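Local coordinates for solute Binding Protein, BlMnBP1 in complex with mannotriose (Bifidobacterium, PDB 6FUV) that binds manno-oligosaccharides, mannotriose among them, probably as the extracellular solute-binding component that hands them to an ABC transporter for uptake, at residues 6-11 with 106-111; 100-105 with 125-130; 111-116 with 343-348; 299-304 with 362-367. All coordinates share one frame; numbering follows the deposited sequence.

Contact 1. Residues 6-11 with 106-111; sequences VTYPEI and EDMDKE
Pro9 and Met108 bring the backbones nearest each other, 6.7 Å between their CA atoms, where a turn of helical torsions at residues 8-10 meets the short helix 105-108 and the loop that follows it. No direct hydrogen bond crosses the interface; its centre is a Met-aromatic contact that joins the loop leading to the first strand, 22-28, to the body of the solute-binding fold. Tyr8 holds CG anti to the backbone N (chi1 177°), which places the ring beside Met108. Met108 meets it at about a right angle, its chain bent at both chi2 and chi3. Its methyl CE lies over one face, 3.8 Å from the ring centroid and only 19° off the normal, a CH-pi contact displaced toward the rim. The sulfur approaches obliquely instead, with SD 3.5 Å from Tyr8 CD1.

Glu111 takes the ring edge. Its OE1 comes within 3.3 Å of Tyr8 CD1, the carboxylate turned 75° from the ring, and lies 3.2 Å from Pro9 CA. The real polar partner of this oxygen is Lys326 of helix 315-330, in a salt bridge; the same ammonium also bonds Tyr8 O and Ile11 O, so one lysine gathers both sides of the contact. The pyrrolidine of Pro9 covers the flank, its CG resting 4.0 Å from Asp107 CB. At the far end of the aromatic ring and in its plane, a water accepts from Tyr8 OH at 2.7 Å and donates to Glu111 O at 3.1 Å.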
loop_
_atom_site.group_PDB
_atom_site.type_symbol
_atom_site.label_atom_id
_atom_site.label_comp_id
_atom_site.label_asym_id
_atom_site.label_seq_id
_atom_site.Cartn_x
_atom_site.Cartn_y
_atom_site.Cartn_z
ATOM N N VAL A 6 5.829 28.583 5.993
ATOM C CA VAL A 6 5.977 27.748 7.177
ATOM C C VAL A 6 6.230 26.320 6.727
ATOM O O VAL A 6 5.417 25.752 5.995
ATOM C CB VAL A 6 4.730 27.820 8.066
ATOM C CG1 VAL A 6 4.804 26.758 9.155
ATOM C CG2 VAL A 6 4.608 29.208 8.654
ATOM N N THR A 7 7.353 25.742 7.146
ATOM C CA THR A 7 7.654 24.372 6.758
ATOM C C THR A 7 7.441 23.398 7.910
ATOM O O THR A 7 7.355 23.782 9.072
ATOM C CB THR A 7 9.089 24.237 6.225
ATOM O OG1 THR A 7 10.058 24.480 7.259
ATOM C CG2 THR A 7 9.341 25.182 5.087
ATOM N N TYR A 8 7.357 22.117 7.574
ATOM C CA TYR A 8 7.047 21.089 8.571
ATOM C C TYR A 8 8.094 20.997 9.678
ATOM O O TYR A 8 7.713 20.929 10.858
ATOM C CB TYR A 8 6.852 19.745 7.841
ATOM C CG TYR A 8 6.597 18.526 8.679
ATOM C CD1 TYR A 8 7.595 17.977 9.487
ATOM C CD2 TYR A 8 5.384 17.877 8.633
ATOM C CE1 TYR A 8 7.334 16.826 10.248
ATOM C CE2 TYR A 8 5.146 16.747 9.393
ATOM C CZ TYR A 8 6.134 16.226 10.187
ATOM O OH TYR A 8 5.836 15.094 10.930
ATOM N N PRO A 9 9.406 21.069 9.407
ATOM C CA PRO A 9 10.359 21.022 10.532
ATOM C C PRO A 9 10.192 22.200 11.456
ATOM O O PRO A 9 10.516 22.111 12.640
ATOM C CB PRO A 9 11.742 21.015 9.849
ATOM C CG PRO A 9 11.464 20.467 8.468
ATOM C CD PRO A 9 10.087 21.035 8.103
ATOM N N GLU A 10 9.679 23.306 10.952
ATOM C CA GLU A 10 9.599 24.502 11.757
ATOM C C GLU A 10 8.377 24.524 12.647
ATOM O O GLU A 10 8.337 25.358 13.557
ATOM C CB GLU A 10 9.565 25.739 10.864
ATOM C CG GLU A 10 10.744 25.912 9.902
ATOM C CD GLU A 10 10.569 27.126 9.010
ATOM O OE1 GLU A 10 9.536 27.214 8.293
ATOM O OE2 GLU A 10 11.459 27.993 9.034
ATOM N N ILE A 11 7.423 23.611 12.450
ATOM C CA ILE A 11 6.150 23.647 13.167
ATOM C C ILE A 11 6.316 23.141 14.594
ATOM O O ILE A 11 6.628 21.971 14.822
ATOM C CB ILE A 11 5.079 22.823 12.440
ATOM C CG1 ILE A 11 4.526 23.598 11.247
ATOM C CG2 ILE A 11 3.994 22.439 13.360
ATOM C CD1 ILE A 11 3.756 22.722 10.314
ATOM N N GLU A 106 16.302 16.644 2.887
ATOM C CA GLU A 106 17.304 16.393 3.903
ATOM C C GLU A 106 16.838 16.883 5.265
ATOM O O GLU A 106 17.203 16.286 6.278
ATOM C CB GLU A 106 18.629 17.028 3.525
ATOM C CG GLU A 106 18.620 18.424 3.030
ATOM C CD GLU A 106 20.045 18.969 2.765
ATOM O OE1 GLU A 106 20.994 18.531 3.481
ATOM O OE2 GLU A 106 20.210 19.814 1.832
ATOM N N ASP A 107 16.002 17.926 5.333
ATOM C CA ASP A 107 15.471 18.279 6.654
ATOM C C ASP A 107 14.349 17.325 7.087
ATOM O O ASP A 107 14.268 16.926 8.265
ATOM C CB ASP A 107 14.981 19.734 6.669
ATOM C CG ASP A 107 16.102 20.736 6.410
ATOM O OD1 ASP A 107 17.255 20.496 6.799
ATOM O OD2 ASP A 107 15.836 21.744 5.767
ATOM N N MET A 108 13.472 16.954 6.145
ATOM C CA MET A 108 12.351 16.099 6.500
ATOM C C MET A 108 12.832 14.702 6.907
ATOM O O MET A 108 12.159 14.002 7.671
ATOM C CB MET A 108 11.352 16.016 5.340
ATOM C CG MET A 108 10.497 17.254 5.124
ATOM S SD MET A 108 9.440 17.527 6.551
ATOM C CE MET A 108 8.245 16.268 6.336
ATOM N N ASP A 109 13.998 14.288 6.412
ATOM C CA ASP A 109 14.556 12.969 6.716
ATOM C C ASP A 109 14.982 12.825 8.174
ATOM O O ASP A 109 15.054 11.701 8.681
ATOM C CB ASP A 109 15.715 12.715 5.761
ATOM C CG ASP A 109 16.429 11.399 6.026
ATOM O OD1 ASP A 109 15.791 10.318 6.031
ATOM O OD2 ASP A 109 17.652 11.450 6.216
ATOM N N LYS A 110 15.187 13.929 8.873
ATOM C CA LYS A 110 15.401 13.914 10.313
ATOM C C LYS A 110 14.103 13.844 11.111
ATOM O O LYS A 110 14.132 13.587 12.321
ATOM C CB LYS A 110 16.155 15.172 10.707
ATOM C CG LYS A 110 17.470 15.354 9.997
ATOM C CD LYS A 110 17.841 16.804 9.998
ATOM C CE LYS A 110 19.168 17.063 9.339
ATOM N NZ LYS A 110 19.624 18.466 9.830
ATOM N N GLU A 111 12.967 14.061 10.458
ATOM C CA GLU A 111 11.663 14.124 11.095
ATOM C C GLU A 111 10.812 12.907 10.837
ATOM O O GLU A 111 10.157 12.449 11.744
ATOM C CB GLU A 111 10.894 15.358 10.618
ATOM C CG GLU A 111 11.489 16.693 11.028
ATOM C CD GLU A 111 10.687 17.343 12.146
ATOM O OE1 GLU A 111 9.830 18.198 11.871
ATOM O OE2 GLU A 111 10.876 16.958 13.306
HETATM O O HOH W 1 7.837 14.307 12.495
#

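Contact 2. Residues 100-105 with 125-130; sequences VSYGKT and YGVATD
Tyr102 and Val127 form the side-chain centre of this buried contact, in which the approach to strand 103-104 packs on strand 123-132. The tyrosine has CG anti to its carbonyl carbon (chi1 -70°), which brings the ring edge against the backbone of Tyr125 and a face under Val127. Val127 answers with a single branch: CG2 stands over the centre of that face, 3.8 Å from the centroid of Tyr102 and 8° off the normal, a nearly axial CH-pi contact. The edge of the same ring meets backbone, with Tyr102 CE2 3.3 Å from Tyr125 O.

Tyr125 starts from a CB that points away, yet its ring doubles back alongside residues 100-101, CE1 lying 3.7 Å from Ser101 CB. A water then ties the backbones together, donating to Val100 O and to Tyr125 O, each at 2.6 Å. Ser101 shapes the turn into strand 103-104: with OG anti to its own N, it accepts from Gly103 N at 3.0 Å in an ST turn, while also bonding Gln123 OE1.

Around the contact, Tyr102 OH reaches Met307 O of strand 298-309, and its ring touches Met322 and Val325 of helix 315-330. Val127 packs on Thr329 of that helix, which therefore covers the pair, with strand 123-132 running antiparallel to strand 298-309 beside it.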
loop_
_atom_site.group_PDB
_atom_site.type_symbol
_atom_site.label_atom_id
_atom_site.label_comp_id
_atom_site.label_asym_id
_atom_site.label_seq_id
_atom_site.Cartn_x
_atom_site.Cartn_y
_atom_site.Cartn_z
ATOM N N VAL A 100 2.059 21.188 -2.117
ATOM C CA VAL A 100 2.933 22.100 -1.381
ATOM C C VAL A 100 4.081 21.308 -0.777
ATOM O O VAL A 100 3.874 20.237 -0.224
ATOM C CB VAL A 100 2.180 22.839 -0.267
ATOM C CG1 VAL A 100 3.138 23.766 0.478
ATOM C CG2 VAL A 100 1.037 23.612 -0.818
ATOM N N SER A 101 5.301 21.812 -0.904
ATOM C CA SER A 101 6.446 21.115 -0.331
ATOM C C SER A 101 6.446 21.246 1.190
ATOM O O SER A 101 6.156 22.315 1.739
ATOM C CB SER A 101 7.761 21.668 -0.892
ATOM O OG SER A 101 8.822 21.192 -0.091
ATOM N N TYR A 102 6.804 20.160 1.874
ATOM C CA TYR A 102 6.912 20.218 3.323
ATOM C C TYR A 102 8.266 20.759 3.782
ATOM O O TYR A 102 8.419 21.128 4.936
ATOM C CB TYR A 102 6.680 18.832 3.943
ATOM C CG TYR A 102 5.262 18.287 3.870
ATOM C CD1 TYR A 102 4.341 18.570 4.833
ATOM C CD2 TYR A 102 4.853 17.455 2.860
ATOM C CE1 TYR A 102 3.073 18.064 4.758
ATOM C CE2 TYR A 102 3.610 16.957 2.820
ATOM C CZ TYR A 102 2.717 17.242 3.776
ATOM O OH TYR A 102 1.409 16.742 3.782
ATOM N N GLY A 103 9.231 20.839 2.899
ATOM C CA GLY A 103 10.572 21.282 3.218
ATOM C C GLY A 103 11.561 20.534 2.348
ATOM O O GLY A 103 11.207 19.715 1.516
ATOM N N LYS A 104 12.828 20.824 2.590
ATOM C CA LYS A 104 13.918 20.078 1.973
ATOM C C LYS A 104 13.888 18.632 2.436
ATOM O O LYS A 104 13.674 18.354 3.612
ATOM C CB LYS A 104 15.264 20.697 2.353
ATOM C CG LYS A 104 15.594 21.991 1.761
ATOM C CD LYS A 104 17.041 22.431 2.168
ATOM C CE LYS A 104 17.487 23.667 1.358
ATOM N NZ LYS A 104 16.460 24.761 1.428
ATOM N N THR A 105 14.108 17.705 1.513
ATOM C CA THR A 105 14.088 16.297 1.873
ATOM C C THR A 105 15.153 15.972 2.930
ATOM O O THR A 105 14.921 15.151 3.817
ATOM C CB THR A 105 14.294 15.445 0.638
ATOM O OG1 THR A 105 13.271 15.731 -0.325
ATOM C CG2 THR A 105 14.292 13.965 0.980
ATOM N N TYR A 125 7.011 16.160 -0.772
ATOM C CA TYR A 125 5.653 16.588 -1.042
ATOM C C TYR A 125 4.608 15.704 -0.387
ATOM O O TYR A 125 3.419 16.061 -0.390
ATOM C CB TYR A 125 5.416 16.610 -2.559
ATOM C CG TYR A 125 6.244 17.673 -3.242
ATOM C CD1 TYR A 125 5.826 18.994 -3.276
ATOM C CD2 TYR A 125 7.446 17.367 -3.809
ATOM C CE1 TYR A 125 6.593 19.971 -3.915
ATOM C CE2 TYR A 125 8.222 18.318 -4.422
ATOM C CZ TYR A 125 7.811 19.627 -4.456
ATOM O OH TYR A 125 8.572 20.609 -5.038
ATOM N N GLY A 126 5.027 14.588 0.199
ATOM C CA GLY A 126 4.119 13.682 0.868
ATOM C C GLY A 126 4.641 13.094 2.144
ATOM O O GLY A 126 5.811 12.783 2.206
ATOM N N VAL A 127 3.788 12.955 3.152
ATOM C CA VAL A 127 4.084 12.309 4.426
ATOM C C VAL A 127 3.126 11.125 4.538
ATOM O O VAL A 127 1.892 11.296 4.444
ATOM C CB VAL A 127 3.924 13.279 5.610
ATOM C CG1 VAL A 127 4.115 12.549 6.954
ATOM C CG2 VAL A 127 4.903 14.432 5.455
ATOM N N ALA A 128 3.693 9.927 4.714
ATOM C CA ALA A 128 2.884 8.723 4.741
ATOM C C ALA A 128 2.089 8.691 6.033
ATOM O O ALA A 128 2.558 9.150 7.077
ATOM C CB ALA A 128 3.756 7.498 4.611
ATOM N N THR A 129 0.844 8.229 5.936
ATOM C CA THR A 129 0.050 8.104 7.147
ATOM C C THR A 129 0.682 7.096 8.093
ATOM O O THR A 129 0.540 7.218 9.311
ATOM C CB THR A 129 -1.375 7.712 6.819
ATOM O OG1 THR A 129 -1.349 6.419 6.251
ATOM C CG2 THR A 129 -2.015 8.717 5.884
ATOM N N ASP A 130 1.274 6.039 7.550
ATOM C CA ASP A 130 2.106 5.124 8.321
ATOM C C ASP A 130 2.956 4.282 7.380
ATOM O O ASP A 130 2.824 4.373 6.155
ATOM C CB ASP A 130 1.273 4.234 9.223
ATOM C CG ASP A 130 0.241 3.445 8.509
ATOM O OD1 ASP A 130 0.548 2.857 7.457
ATOM O OD2 ASP A 130 -0.898 3.372 9.046
HETATM O O HOH W 2 2.122 18.308 -0.277
#

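Contact 3. Residues 111-116 with 343-348; sequences EIKLAN and IVKNDD
Lys113 NZ and Asp347 N reach Val344 O from opposite faces of its carbonyl plane, the lysine at 2.7 Å and the amide at 3.2 Å. The hydrogen bond from Asp347 N closes the type I beta turn from Val344 to Asp347, and the ammonium plugs the turn from the other side. Lys113 runs extended through chi2 and chi3, then turns at chi4 (54°), which brings NZ in among the carbonyls. It also donates to Asp347 O at 2.8 Å, in the plane of that carbonyl and on a lone pair, and makes a weak bond to Lys345 O. Pro342 O is a further acceptor, so backbone oxygens of residues 342, 344 and 347 hold the ammonium, whose charge would probably polarise these carbonyls.

Two backbone bonds frame a single beta bridge of Ile112 with Val344, which ties the loop after helix 105-108 to the loop after helix 334-337. Lys113 N meets Ile343 O in the carbonyl plane at 2.7 Å. Lys345 N instead stands above the plane of Glu111 O, 46° out of it, at 3.0 Å. The aliphatic part of Lys345 then passes Ile112 O, while its NZ turns off to a salt bridge with Asp109. Glu111 and residues 344-347 line a site holding a polyether, probably from the crystallisation liquor.

Behind the bridge, Ile112 and Ile343 lie side by side, CB of the first 3.5 Å from CG2 of the second; Thr329 and strand 123-132 back them. Leu114 crosses Ile343 at about a right angle, meeting it CD1 to CD1 at 4.2 Å.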
loop_
_atom_site.group_PDB
_atom_site.type_symbol
_atom_site.label_atom_id
_atom_site.label_comp_id
_atom_site.label_asym_id
_atom_site.label_seq_id
_atom_site.Cartn_x
_atom_site.Cartn_y
_atom_site.Cartn_z
ATOM N N GLU A 111 12.967 14.061 10.458
ATOM C CA GLU A 111 11.663 14.124 11.095
ATOM C C GLU A 111 10.812 12.907 10.837
ATOM O O GLU A 111 10.157 12.449 11.744
ATOM C CB GLU A 111 10.894 15.358 10.618
ATOM C CG GLU A 111 11.489 16.693 11.028
ATOM C CD GLU A 111 10.687 17.343 12.146
ATOM O OE1 GLU A 111 9.830 18.198 11.871
ATOM O OE2 GLU A 111 10.876 16.958 13.306
ATOM N N ILE A 112 10.786 12.382 9.613
ATOM C CA ILE A 112 9.920 11.261 9.274
ATOM C C ILE A 112 10.702 10.165 8.568
ATOM O O ILE A 112 11.727 10.408 7.945
ATOM C CB ILE A 112 8.710 11.719 8.393
ATOM C CG1 ILE A 112 9.202 12.403 7.101
ATOM C CG2 ILE A 112 7.861 12.637 9.173
ATOM C CD1 ILE A 112 8.135 12.495 6.011
ATOM N N LYS A 113 10.189 8.954 8.645
ATOM C CA LYS A 113 10.581 7.900 7.726
ATOM C C LYS A 113 10.132 8.205 6.291
ATOM O O LYS A 113 9.161 8.898 6.044
ATOM C CB LYS A 113 9.974 6.581 8.196
ATOM C CG LYS A 113 10.433 6.065 9.589
ATOM C CD LYS A 113 9.921 4.678 9.881
ATOM C CE LYS A 113 10.212 4.200 11.317
ATOM N NZ LYS A 113 9.727 5.121 12.335
ATOM N N LEU A 114 10.877 7.696 5.338
ATOM C CA LEU A 114 10.451 7.695 3.945
ATOM C C LEU A 114 10.322 9.098 3.375
ATOM O O LEU A 114 9.480 9.355 2.531
ATOM C CB LEU A 114 9.147 6.916 3.822
ATOM C CG LEU A 114 9.170 5.480 4.303
ATOM C CD1 LEU A 114 7.759 4.884 4.362
ATOM C CD2 LEU A 114 10.032 4.676 3.423
ATOM N N ALA A 115 11.219 9.990 3.777
ATOM C CA ALA A 115 11.132 11.373 3.347
ATOM C C ALA A 115 11.360 11.542 1.850
ATOM O O ALA A 115 10.965 12.573 1.312
ATOM C CB ALA A 115 12.114 12.213 4.124
ATOM N N ASN A 116 11.992 10.580 1.177
ATOM C CA ASN A 116 12.300 10.665 -0.238
ATOM C C ASN A 116 11.357 9.824 -1.061
ATOM O O ASN A 116 11.604 9.665 -2.246
ATOM C CB ASN A 116 13.747 10.230 -0.524
ATOM C CG ASN A 116 14.216 10.623 -1.940
ATOM O OD1 ASN A 116 14.040 11.740 -2.374
ATOM N ND2 ASN A 116 14.799 9.687 -2.649
ATOM N N ILE A 343 5.554 6.770 11.488
ATOM C CA ILE A 343 6.358 7.539 10.552
ATOM C C ILE A 343 7.321 8.513 11.214
ATOM O O ILE A 343 8.325 8.889 10.603
ATOM C CB ILE A 343 5.424 8.296 9.591
ATOM C CG1 ILE A 343 4.789 7.323 8.601
ATOM C CG2 ILE A 343 6.136 9.338 8.772
ATOM C CD1 ILE A 343 5.875 6.560 7.718
ATOM N N VAL A 344 7.075 8.903 12.456
ATOM C CA VAL A 344 8.107 9.644 13.151
ATOM C C VAL A 344 9.416 8.866 13.007
ATOM O O VAL A 344 9.490 7.672 13.314
ATOM C CB VAL A 344 7.733 9.856 14.628
ATOM C CG1 VAL A 344 8.919 10.460 15.350
ATOM C CG2 VAL A 344 6.530 10.731 14.811
ATOM N N LYS A 345 10.478 9.583 12.642
ATOM C CA LYS A 345 11.655 8.951 12.047
ATOM C C LYS A 345 12.268 7.907 12.962
ATOM O O LYS A 345 12.574 6.798 12.520
ATOM C CB LYS A 345 12.709 10.004 11.689
ATOM C CG LYS A 345 14.088 9.424 11.232
ATOM C CD LYS A 345 13.910 8.579 9.997
ATOM C CE LYS A 345 15.202 8.031 9.486
ATOM N NZ LYS A 345 15.985 9.026 8.718
ATOM N N ASN A 346 12.518 8.255 14.222
ATOM C CA ASN A 346 13.224 7.346 15.121
ATOM C C ASN A 346 12.306 6.739 16.170
ATOM O O ASN A 346 12.748 6.359 17.246
ATOM C CB ASN A 346 14.397 8.031 15.825
ATOM C CG ASN A 346 15.426 8.598 14.872
ATOM O OD1 ASN A 346 15.668 9.776 14.884
ATOM N ND2 ASN A 346 16.069 7.747 14.089
ATOM N N ASP A 347 11.035 6.626 15.858
ATOM C CA ASP A 347 10.113 5.781 16.595
ATOM C C ASP A 347 10.339 4.352 16.104
ATOM O O ASP A 347 10.124 4.032 14.928
ATOM C CB ASP A 347 8.673 6.232 16.363
ATOM C CG ASP A 347 7.670 5.472 17.239
ATOM O OD1 ASP A 347 8.011 4.358 17.652
ATOM O OD2 ASP A 347 6.583 6.014 17.522
ATOM N N ASP A 348 10.833 3.497 16.993
ATOM C CA ASP A 348 11.153 2.111 16.673
ATOM C C ASP A 348 10.032 1.149 17.015
ATOM O O ASP A 348 10.138 -0.017 16.713
ATOM C CB ASP A 348 12.425 1.718 17.418
ATOM C CG ASP A 348 13.655 2.519 16.950
ATOM O OD1 ASP A 348 13.823 2.691 15.739
ATOM O OD2 ASP A 348 14.465 2.963 17.792
#

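Contact 4. Residues 299-304 with 362-367; sequences ATLAGN and LIVDAP. With BMA (beta-D-mannopyranose), chain B.
Ala299 pairs with Leu362 and Thr300 with Ile363 in a parallel ladder. Here the pairing is tight: Ile363 N donates to Ala299 O at 2.9 Å, and Leu301 N to Ile363 O at 3.0 Å, the latter donor well above the carbonyl plane. The axes of the short strand segments lie 49° apart. On the face carrying Ala299, Leu301, Leu362 and Val364, methyls mesh across the ladder; Ala299 CB sits 3.7 Å from Leu362 CD2, and Leu301 CD2 touches Val364 CG2 at the same separation.

Further along, where Val364 is exposed to solvent, the backbones part and a water replaces direct pairing, donating to Leu301 O at 2.7 Å and accepting from Asp365 N at 3.0 Å. Thr300 CG2 makes a light contact with Asp365 OD1 at 3.9 Å.

Past the ladder, strand 298-309 enters the sugar site, where Gly303 O accepts from O3 of a mannose unit at 3.1 Å. Asn304 OD1 lies against C2 of that mannose, its ND2 bonded to Asp130. Strand 298-309 has 361-364 parallel to it and 123-132 antiparallel to it, while Asp365 turns to Met202 and Asn203 of helix 201-205.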
loop_
_atom_site.group_PDB
_atom_site.type_symbol
_atom_site.label_atom_id
_atom_site.label_comp_id
_atom_site.label_asym_id
_atom_site.label_seq_id
_atom_site.Cartn_x
_atom_site.Cartn_y
_atom_site.Cartn_z
ATOM N N ALA A 299 10.593 -8.262 3.529
ATOM C CA ALA A 299 9.425 -7.456 3.224
ATOM C C ALA A 299 9.832 -6.027 2.887
ATOM O O ALA A 299 10.556 -5.366 3.627
ATOM C CB ALA A 299 8.468 -7.449 4.405
ATOM N N THR A 300 9.350 -5.535 1.768
ATOM C CA THR A 300 9.573 -4.140 1.431
ATOM C C THR A 300 8.845 -3.277 2.443
ATOM O O THR A 300 7.676 -3.513 2.762
ATOM C CB THR A 300 9.087 -3.823 0.018
ATOM O OG1 THR A 300 9.753 -4.692 -0.896
ATOM C CG2 THR A 300 9.447 -2.414 -0.332
ATOM N N LEU A 301 9.545 -2.282 2.960
ATOM C CA LEU A 301 8.940 -1.227 3.759
ATOM C C LEU A 301 8.686 -0.036 2.843
ATOM O O LEU A 301 9.618 0.522 2.249
ATOM C CB LEU A 301 9.835 -0.838 4.926
ATOM C CG LEU A 301 9.421 0.290 5.840
ATOM C CD1 LEU A 301 8.052 0.061 6.378
ATOM C CD2 LEU A 301 10.506 0.439 6.938
ATOM N N ALA A 302 7.419 0.331 2.709
ATOM C CA ALA A 302 7.045 1.459 1.870
ATOM C C ALA A 302 5.841 2.128 2.504
ATOM O O ALA A 302 5.140 1.557 3.341
ATOM C CB ALA A 302 6.758 1.061 0.418
ATOM N N GLY A 303 5.619 3.370 2.136
ATOM C CA GLY A 303 4.526 4.099 2.741
ATOM C C GLY A 303 3.147 3.553 2.395
ATOM O O GLY A 303 2.908 2.956 1.334
ATOM N N ASN A 304 2.258 3.780 3.336
ATOM C CA ASN A 304 0.822 3.764 3.031
ATOM C C ASN A 304 0.574 4.984 2.109
ATOM O O ASN A 304 1.522 5.628 1.669
ATOM C CB ASN A 304 0.037 3.843 4.330
ATOM C CG ASN A 304 -1.353 3.271 4.196
ATOM O OD1 ASN A 304 -1.864 3.149 3.110
ATOM N ND2 ASN A 304 -1.944 2.897 5.305
ATOM N N LEU A 362 12.848 -6.309 6.984
ATOM C CA LEU A 362 12.164 -5.230 6.286
ATOM C C LEU A 362 13.224 -4.383 5.600
ATOM O O LEU A 362 14.224 -4.011 6.205
ATOM C CB LEU A 362 11.360 -4.353 7.235
ATOM C CG LEU A 362 10.241 -4.892 8.096
ATOM C CD1 LEU A 362 9.192 -3.769 8.218
ATOM C CD2 LEU A 362 9.606 -6.104 7.620
ATOM N N ILE A 363 13.032 -4.110 4.321
ATOM C CA ILE A 363 13.956 -3.305 3.531
ATOM C C ILE A 363 13.176 -2.250 2.740
ATOM O O ILE A 363 12.308 -2.590 1.927
ATOM C CB ILE A 363 14.773 -4.180 2.578
ATOM C CG1 ILE A 363 13.924 -5.227 1.926
ATOM C CG2 ILE A 363 15.914 -4.909 3.380
ATOM C CD1 ILE A 363 14.702 -6.030 0.779
ATOM N N VAL A 364 13.499 -0.984 2.980
ATOM C CA VAL A 364 13.079 0.116 2.122
ATOM C C VAL A 364 13.764 0.038 0.768
ATOM O O VAL A 364 14.951 -0.253 0.679
ATOM C CB VAL A 364 13.412 1.442 2.817
ATOM C CG1 VAL A 364 13.117 2.591 1.891
ATOM C CG2 VAL A 364 12.690 1.542 4.169
ATOM N N ASP A 365 13.022 0.306 -0.291
ATOM C CA ASP A 365 13.594 0.288 -1.632
ATOM C C ASP A 365 14.668 1.370 -1.767
ATOM O O ASP A 365 14.454 2.515 -1.392
ATOM C CB ASP A 365 12.502 0.522 -2.689
ATOM C CG ASP A 365 11.808 -0.751 -3.152
ATOM O OD1 ASP A 365 12.301 -1.881 -2.931
ATOM O OD2 ASP A 365 10.753 -0.603 -3.769
ATOM N N ALA A 366 15.802 1.012 -2.354
ATOM C CA ALA A 366 16.826 1.986 -2.693
ATOM C C ALA A 366 16.254 2.975 -3.690
ATOM O O ALA A 366 15.382 2.625 -4.486
ATOM C CB ALA A 366 18.041 1.313 -3.321
ATOM N N PRO A 367 16.708 4.216 -3.658
ATOM C CA PRO A 367 16.310 5.169 -4.698
ATOM C C PRO A 367 16.971 4.850 -6.037
ATOM O O PRO A 367 17.857 4.015 -6.160
ATOM C CB PRO A 367 16.781 6.518 -4.144
ATOM C CG PRO A 367 17.871 6.175 -3.216
ATOM C CD PRO A 367 17.491 4.858 -2.596
HETATM C C1 BMA B . -2.846 1.118 0.039
HETATM C C2 BMA B . -1.610 0.511 0.677
HETATM C C3 BMA B . -0.340 1.302 0.312
HETATM C C4 BMA B . -0.331 1.527 -1.235
HETATM C C5 BMA B . -1.630 2.159 -1.674
HETATM C C6 BMA B . -1.672 2.445 -3.168
HETATM O O2 BMA B . -1.476 -0.835 0.168
HETATM O O3 BMA B . 0.899 0.694 0.748
HETATM O O4 BMA B . 0.708 2.360 -1.606
HETATM O O5 BMA B . -2.680 1.266 -1.354
HETATM O O6 BMA B . -1.705 1.222 -3.862
HETATM O O HOH W 3 10.178 1.384 -0.216
#

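Overall arrangement
Contacts 1, 2 and 3 cluster on the same side of the chain's centre, their centres 9 to 11 Å apart, and each touches the others; contact 4 lies 12 Å from contact 3 and 21 Å from contact 1. Contacts 1 and 3 share Glu111 and follow in series, whereas contact 2 interleaves with contacts 1 and 3 along the chain, and contact 3 with contact 4. Strands 123-132 and 298-309, neighbours in one sheet, carry contact 2 to contact 4, with Asp130 O probably bonded to Asn304 N. Helix 315-330 is common to the first three. A continuous set of contacts thus runs from the N-terminal loop to the bound mannose.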